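Long-range contacts in ssDNA binding protein (Pyrococcus furiosus, PDB 4PSM), which binds single-stranded DNA, probably entrapping it in a tunnel system formed between its subunits: residues 5-10 and 62-67; 18-23 and 35-40. One frame throughout, in Å; residues are numbered along the deposited sequence.

Contact 1 of 2, residues 5-10 and 62-67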
loop_
_atom_site.group_PDB
_atom_site.type_symbol
_atom_site.label_atom_id
_atom_site.label_comp_id
_atom_site.label_asym_id
_atom_site.label_seq_id
_atom_site.Cartn_x
_atom_site.Cartn_y
_atom_site.Cartn_z
ATOM N N LEU A 5 35.858 1.910 -12.064
ATOM C CA LEU A 5 35.280 1.975 -10.733
ATOM C C LEU A 5 36.163 2.854 -9.858
ATOM O O LEU A 5 37.375 2.672 -9.800
ATOM C CB LEU A 5 35.128 0.573 -10.164
ATOM C CG LEU A 5 34.991 0.164 -8.693
ATOM C CD1 LEU A 5 35.409 1.165 -7.611
ATOM C CD2 LEU A 5 33.729 -0.603 -8.366
HETATM N N MSE A 6 35.547 3.821 -9.192
HETATM C CA MSE A 6 36.272 4.725 -8.319
HETATM C C MSE A 6 35.505 4.943 -7.034
HETATM O O MSE A 6 34.320 5.277 -7.053
HETATM C CB MSE A 6 36.502 6.060 -9.007
HETATM C CG MSE A 6 37.209 5.953 -10.340
HETATM SE SE MSE A 6 37.439 7.715 -11.138
HETATM C CE MSE A 6 35.591 8.314 -11.101
ATOM N N THR A 7 36.188 4.753 -5.914
ATOM C CA THR A 7 35.562 4.915 -4.614
ATOM C C THR A 7 35.562 6.370 -4.154
ATOM O O THR A 7 34.684 6.788 -3.398
ATOM C CB THR A 7 36.264 4.060 -3.544
ATOM O OG1 THR A 7 37.641 4.435 -3.464
ATOM C CG2 THR A 7 36.160 2.579 -3.871
ATOM N N GLY A 8 36.542 7.140 -4.616
ATOM C CA GLY A 8 36.814 8.437 -4.026
ATOM C C GLY A 8 37.387 8.152 -2.657
ATOM O O GLY A 8 37.735 7.002 -2.358
ATOM N N PHE A 9 37.490 9.173 -1.816
ATOM C CA PHE A 9 38.053 8.962 -0.483
ATOM C C PHE A 9 37.142 8.087 0.364
ATOM O O PHE A 9 35.932 8.295 0.422
ATOM C CB PHE A 9 38.309 10.288 0.235
ATOM C CG PHE A 9 39.367 11.128 -0.402
ATOM C CD1 PHE A 9 40.710 10.788 -0.273
ATOM C CD2 PHE A 9 39.030 12.260 -1.117
ATOM C CE1 PHE A 9 41.704 11.567 -0.853
ATOM C CE2 PHE A 9 40.020 13.045 -1.702
ATOM C CZ PHE A 9 41.362 12.695 -1.570
ATOM N N VAL A 10 37.731 7.108 1.028
ATOM C CA VAL A 10 36.979 6.265 1.933
ATOM C C VAL A 10 37.882 5.704 3.028
ATOM O O VAL A 10 39.002 5.259 2.768
ATOM C CB VAL A 10 36.273 5.091 1.191
ATOM C CG1 VAL A 10 37.302 4.065 0.702
ATOM C CG2 VAL A 10 35.222 4.429 2.107
ATOM N N VAL A 62 41.769 5.505 2.051
ATOM C CA VAL A 62 42.231 5.017 0.769
ATOM C C VAL A 62 41.372 5.584 -0.355
ATOM O O VAL A 62 40.266 6.071 -0.125
ATOM C CB VAL A 62 42.178 3.474 0.718
ATOM C CG1 VAL A 62 42.934 2.880 1.893
ATOM C CG2 VAL A 62 40.727 2.989 0.721
ATOM N N ARG A 63 41.910 5.541 -1.566
ATOM C CA ARG A 63 41.125 5.725 -2.774
ATOM C C ARG A 63 41.385 4.520 -3.654
ATOM O O ARG A 63 42.531 4.129 -3.851
ATOM C CB ARG A 63 41.521 6.992 -3.516
ATOM C CG ARG A 63 41.227 8.269 -2.768
ATOM C CD ARG A 63 41.723 9.464 -3.558
ATOM N NE ARG A 63 41.032 9.598 -4.836
ATOM C CZ ARG A 63 39.898 10.270 -4.998
ATOM N NH1 ARG A 63 39.326 10.870 -3.962
ATOM N NH2 ARG A 63 39.334 10.346 -6.194
ATOM N N ILE A 64 40.319 3.935 -4.184
ATOM C CA ILE A 64 40.448 2.754 -5.024
ATOM C C ILE A 64 39.915 3.012 -6.426
ATOM O O ILE A 64 38.823 3.552 -6.609
ATOM C CB ILE A 64 39.734 1.537 -4.402
ATOM C CG1 ILE A 64 40.404 1.166 -3.077
ATOM C CG2 ILE A 64 39.734 0.360 -5.379
ATOM C CD1 ILE A 64 39.733 0.038 -2.340
ATOM N N SER A 65 40.707 2.626 -7.413
ATOM C CA SER A 65 40.323 2.742 -8.805
ATOM C C SER A 65 40.604 1.414 -9.491
ATOM O O SER A 65 41.567 0.720 -9.173
ATOM C CB SER A 65 41.109 3.860 -9.489
ATOM O OG SER A 65 41.072 5.052 -8.726
ATOM N N VAL A 66 39.754 1.051 -10.432
ATOM C CA VAL A 66 39.968 -0.174 -11.175
ATOM C C VAL A 66 39.070 -0.196 -12.395
ATOM O O VAL A 66 37.871 0.071 -12.307
ATOM C CB VAL A 66 39.724 -1.426 -10.304
ATOM C CG1 VAL A 66 38.267 -1.512 -9.888
ATOM C CG2 VAL A 66 40.154 -2.685 -11.051
ATOM N N ASP A 67 39.672 -0.483 -13.540
ATOM C CA ASP A 67 38.918 -0.661 -14.764
ATOM C C ASP A 67 38.417 -2.091 -14.818
ATOM O O ASP A 67 39.031 -3.007 -14.255
ATOM C CB ASP A 67 39.777 -0.342 -15.988
ATOM C CG ASP A 67 40.002 1.147 -16.163
ATOM O OD1 ASP A 67 39.229 1.780 -16.911
ATOM O OD2 ASP A 67 40.947 1.681 -15.550
HETATM O O HOH W 1 38.833 6.564 -6.184
#
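Thr7 OG1 holds two bonds at once. It accepts from Ile64 N at 2.8 Å (N-H...O angle 161°) and donates to Gly8 O at 2.8 Å, meeting a lone pair of that oxygen. With chi1 at 59°, OG1 lies between the backbone N and the carbonyl carbon, and CG2 is left to rest on Ile64 CB at 3.8 Å. The hydroxyl thus does the work of a main-chain acceptor where the strand is interrupted. Ile64 O is shared too: it takes Thr7 N and a water that also accepts from Gly8 N. A valine in place of Thr7 has no hydroxyl, and the Ile64 N-H would probably be left without its acceptor and Gly8 O without its donor. Regular pairing frames it. Leu5 N reaches Val66 O at 2.7 Å, and Val62 N reaches Val10 O at 2.9 Å. Val10 and Val62 lie side by side on one face of the sheet, CG1 to CG2 at 3.6 Å. On the other face Arg63 covers one side of the Phe9 ring. Its CD packs over that side, and CZ stands 4.4 Å from the ring centroid in a cation-pi contact. The guanidinium is steeply turned, 71° from the ring plane. NH1 overhangs the rim of the ring and forms a salt bridge with Glu101 of the second subunit, which also accepts from Phe9 N. The whole is an antiparallel pairing of strand 4-11, at the edge of the chain's three-stranded sheet, with central strand 61-71, broken midway and bridged by a threonine hydroxyl.

Contact 2 of 2, residues 18-23 and 35-40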
loop_
_atom_site.group_PDB
_atom_site.type_symbol
_atom_site.label_atom_id
_atom_site.label_comp_id
_atom_site.label_asym_id
_atom_site.label_seq_id
_atom_site.Cartn_x
_atom_site.Cartn_y
_atom_site.Cartn_z
ATOM N N LYS A 18 32.010 0.214 0.104
ATOM C CA LYS A 18 32.001 1.320 -0.840
ATOM C C LYS A 18 32.211 0.819 -2.262
ATOM O O LYS A 18 31.571 1.292 -3.206
ATOM C CB LYS A 18 33.059 2.363 -0.477
ATOM C CG LYS A 18 33.008 3.597 -1.365
ATOM C CD LYS A 18 31.671 4.320 -1.215
ATOM C CE LYS A 18 31.688 5.690 -1.882
ATOM N NZ LYS A 18 32.709 6.597 -1.279
ATOM N N VAL A 19 33.119 -0.136 -2.410
ATOM C CA VAL A 19 33.365 -0.739 -3.703
ATOM C C VAL A 19 32.055 -1.312 -4.243
ATOM O O VAL A 19 31.646 -1.010 -5.363
ATOM C CB VAL A 19 34.445 -1.838 -3.606
ATOM C CG1 VAL A 19 34.452 -2.706 -4.856
ATOM C CG2 VAL A 19 35.798 -1.212 -3.380
ATOM N N ARG A 20 31.389 -2.120 -3.425
ATOM C CA ARG A 20 30.170 -2.788 -3.853
ATOM C C ARG A 20 29.085 -1.779 -4.222
ATOM O O ARG A 20 28.374 -1.949 -5.210
ATOM C CB ARG A 20 29.667 -3.733 -2.769
ATOM C CG ARG A 20 28.679 -4.790 -3.291
ATOM C CD ARG A 20 28.122 -5.640 -2.150
ATOM N NE ARG A 20 27.234 -4.850 -1.297
ATOM C CZ ARG A 20 26.594 -5.330 -0.235
ATOM N NH1 ARG A 20 26.746 -6.600 0.112
ATOM N NH2 ARG A 20 25.802 -4.539 0.482
ATOM N N ARG A 21 28.976 -0.715 -3.433
ATOM C CA ARG A 21 27.986 0.321 -3.691
ATOM C C ARG A 21 28.200 0.989 -5.035
ATOM O O ARG A 21 27.260 1.144 -5.817
ATOM C CB ARG A 21 27.962 1.337 -2.558
ATOM C CG ARG A 21 27.379 0.763 -1.284
ATOM C CD ARG A 21 27.665 1.638 -0.095
ATOM N NE ARG A 21 27.367 3.038 -0.360
ATOM C CZ ARG A 21 27.649 4.013 0.492
ATOM N NH1 ARG A 21 28.231 3.711 1.642
ATOM N NH2 ARG A 21 27.351 5.274 0.200
ATOM N N VAL A 22 29.447 1.364 -5.308
ATOM C CA VAL A 22 29.789 2.024 -6.560
ATOM C C VAL A 22 29.545 1.081 -7.726
ATOM O O VAL A 22 28.994 1.471 -8.755
ATOM C CB VAL A 22 31.256 2.479 -6.559
ATOM C CG1 VAL A 22 31.606 3.188 -7.873
ATOM C CG2 VAL A 22 31.495 3.390 -5.378
ATOM N N LEU A 23 29.962 -0.166 -7.553
ATOM C CA LEU A 23 29.748 -1.192 -8.560
ATOM C C LEU A 23 28.253 -1.370 -8.905
ATOM O O LEU A 23 27.880 -1.413 -10.079
ATOM C CB LEU A 23 30.375 -2.505 -8.098
ATOM C CG LEU A 23 30.527 -3.595 -9.157
ATOM C CD1 LEU A 23 31.164 -3.026 -10.415
ATOM C CD2 LEU A 23 31.346 -4.743 -8.609
ATOM N N GLU A 35 25.724 -11.062 -9.591
ATOM C CA GLU A 35 27.021 -10.916 -10.250
ATOM C C GLU A 35 27.825 -9.780 -9.624
ATOM O O GLU A 35 29.026 -9.915 -9.407
ATOM C CB GLU A 35 26.858 -10.682 -11.760
ATOM C CG GLU A 35 28.138 -10.294 -12.485
ATOM C CD GLU A 35 29.202 -11.379 -12.435
ATOM O OE1 GLU A 35 28.857 -12.544 -12.153
ATOM O OE2 GLU A 35 30.387 -11.067 -12.680
ATOM N N VAL A 36 27.151 -8.667 -9.340
ATOM C CA VAL A 36 27.770 -7.537 -8.671
ATOM C C VAL A 36 28.337 -7.974 -7.328
ATOM O O VAL A 36 29.486 -7.678 -6.992
ATOM C CB VAL A 36 26.765 -6.398 -8.451
ATOM C CG1 VAL A 36 27.344 -5.341 -7.517
ATOM C CG2 VAL A 36 26.364 -5.781 -9.778
ATOM N N VAL A 37 27.527 -8.690 -6.560
ATOM C CA VAL A 37 27.960 -9.172 -5.258
ATOM C C VAL A 37 29.171 -10.078 -5.414
ATOM O O VAL A 37 30.124 -10.007 -4.642
ATOM C CB VAL A 37 26.832 -9.929 -4.535
ATOM C CG1 VAL A 37 27.389 -10.780 -3.397
ATOM C CG2 VAL A 37 25.796 -8.951 -4.017
ATOM N N LYS A 38 29.124 -10.922 -6.433
ATOM C CA LYS A 38 30.172 -11.896 -6.678
ATOM C C LYS A 38 31.457 -11.198 -7.141
ATOM O O LYS A 38 32.540 -11.484 -6.649
ATOM C CB LYS A 38 29.686 -12.919 -7.711
ATOM C CG LYS A 38 30.576 -14.131 -7.899
ATOM C CD LYS A 38 31.689 -13.867 -8.899
ATOM C CE LYS A 38 31.963 -15.101 -9.746
ATOM N NZ LYS A 38 32.117 -16.324 -8.910
ATOM N N ALA A 39 31.329 -10.269 -8.080
ATOM C CA ALA A 39 32.481 -9.549 -8.607
ATOM C C ALA A 39 33.151 -8.690 -7.531
ATOM O O ALA A 39 34.371 -8.658 -7.415
ATOM C CB ALA A 39 32.080 -8.682 -9.804
ATOM N N ALA A 40 32.341 -7.994 -6.747
ATOM C CA ALA A 40 32.853 -7.118 -5.710
ATOM C C ALA A 40 33.550 -7.938 -4.637
ATOM O O ALA A 40 34.604 -7.558 -4.139
ATOM C CB ALA A 40 31.716 -6.286 -5.102
#
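The guanidinium of Arg20 is the flat side-chain group among the touching residues, but segment 35-40 meets neither its faces nor its edge. What touches is the aliphatic stem: Arg20 CG lies 3.8 Å from Ala40 CB. The chain runs out extended from the backbone and then bends at chi3 (69°), which carries the charged end past the helix pair. There the N-H groups serve the third subunit. NH1 forms a salt bridge with Glu149 of that subunit, and NH2 donates to its Leu144 backbone oxygen. One methyl of Val37, CG2, stands loosely beside the stem, 4.5 Å from Arg20 CD. One turn along, Leu23 fills the rest of the contact. Its CG is anti to the backbone N (chi1 -166°), and CD2 reaches across to helix 35-40. CD2 meets Ala40 CB at 3.8 Å and Val36 O at 3.8 Å. That carbonyl is already bonded to Ala40 N within its own helix, so the methyl simply packs against it. Leu23 and Val36 pass alongside one another, pointing opposite ways, with Leu23 CG 4.0 Å from Val36 CG1. Ala40 CB thus sits between Arg20 and Leu23, and its small size lets the backbones come close: Arg20 CA and Ala40 CA are 5.4 Å apart. The segment axes approach to 9.5 Å. Leu23 also touches Ile75 and Trp77 of strand 74-87, and Ala39 O accepts from Trp77 NE1, which ties the helix pair to the sheet. The two segments are held by van der Waals packing, with no polar bond between them. This is typical of a helical hairpin: helices 15-26 and 33-53 are joined by a short loop, and their segments 18-23 and 35-40, roughly antiparallel at 141°, pack through small and branched aliphatic side chains and an arginine stem.

Contact 1 and contact 2 belong to one compact alpha+beta unit, an antiparallel sheet with helices, their centres about 12 Å apart. Strand 4-11 leads into helix 15-26, and helix 33-53 leads into strand 61-71, so along the chain the helical hairpin comes between the two strands that pair. The two contacts meet directly. Lys18 NZ lies 2.9 Å from Thr7 O, a probable hydrogen bond, and Thr7 CG2 packs on Val19 CG2 at 3.8 Å. Leu23 of contact 2 touches Leu5 of contact 1. Each contact also borders another subunit: the second at Phe9 and Arg63, the third at Arg20. Both therefore lie next to subunit interfaces, in an assembly thought to entrap DNA between its subunits.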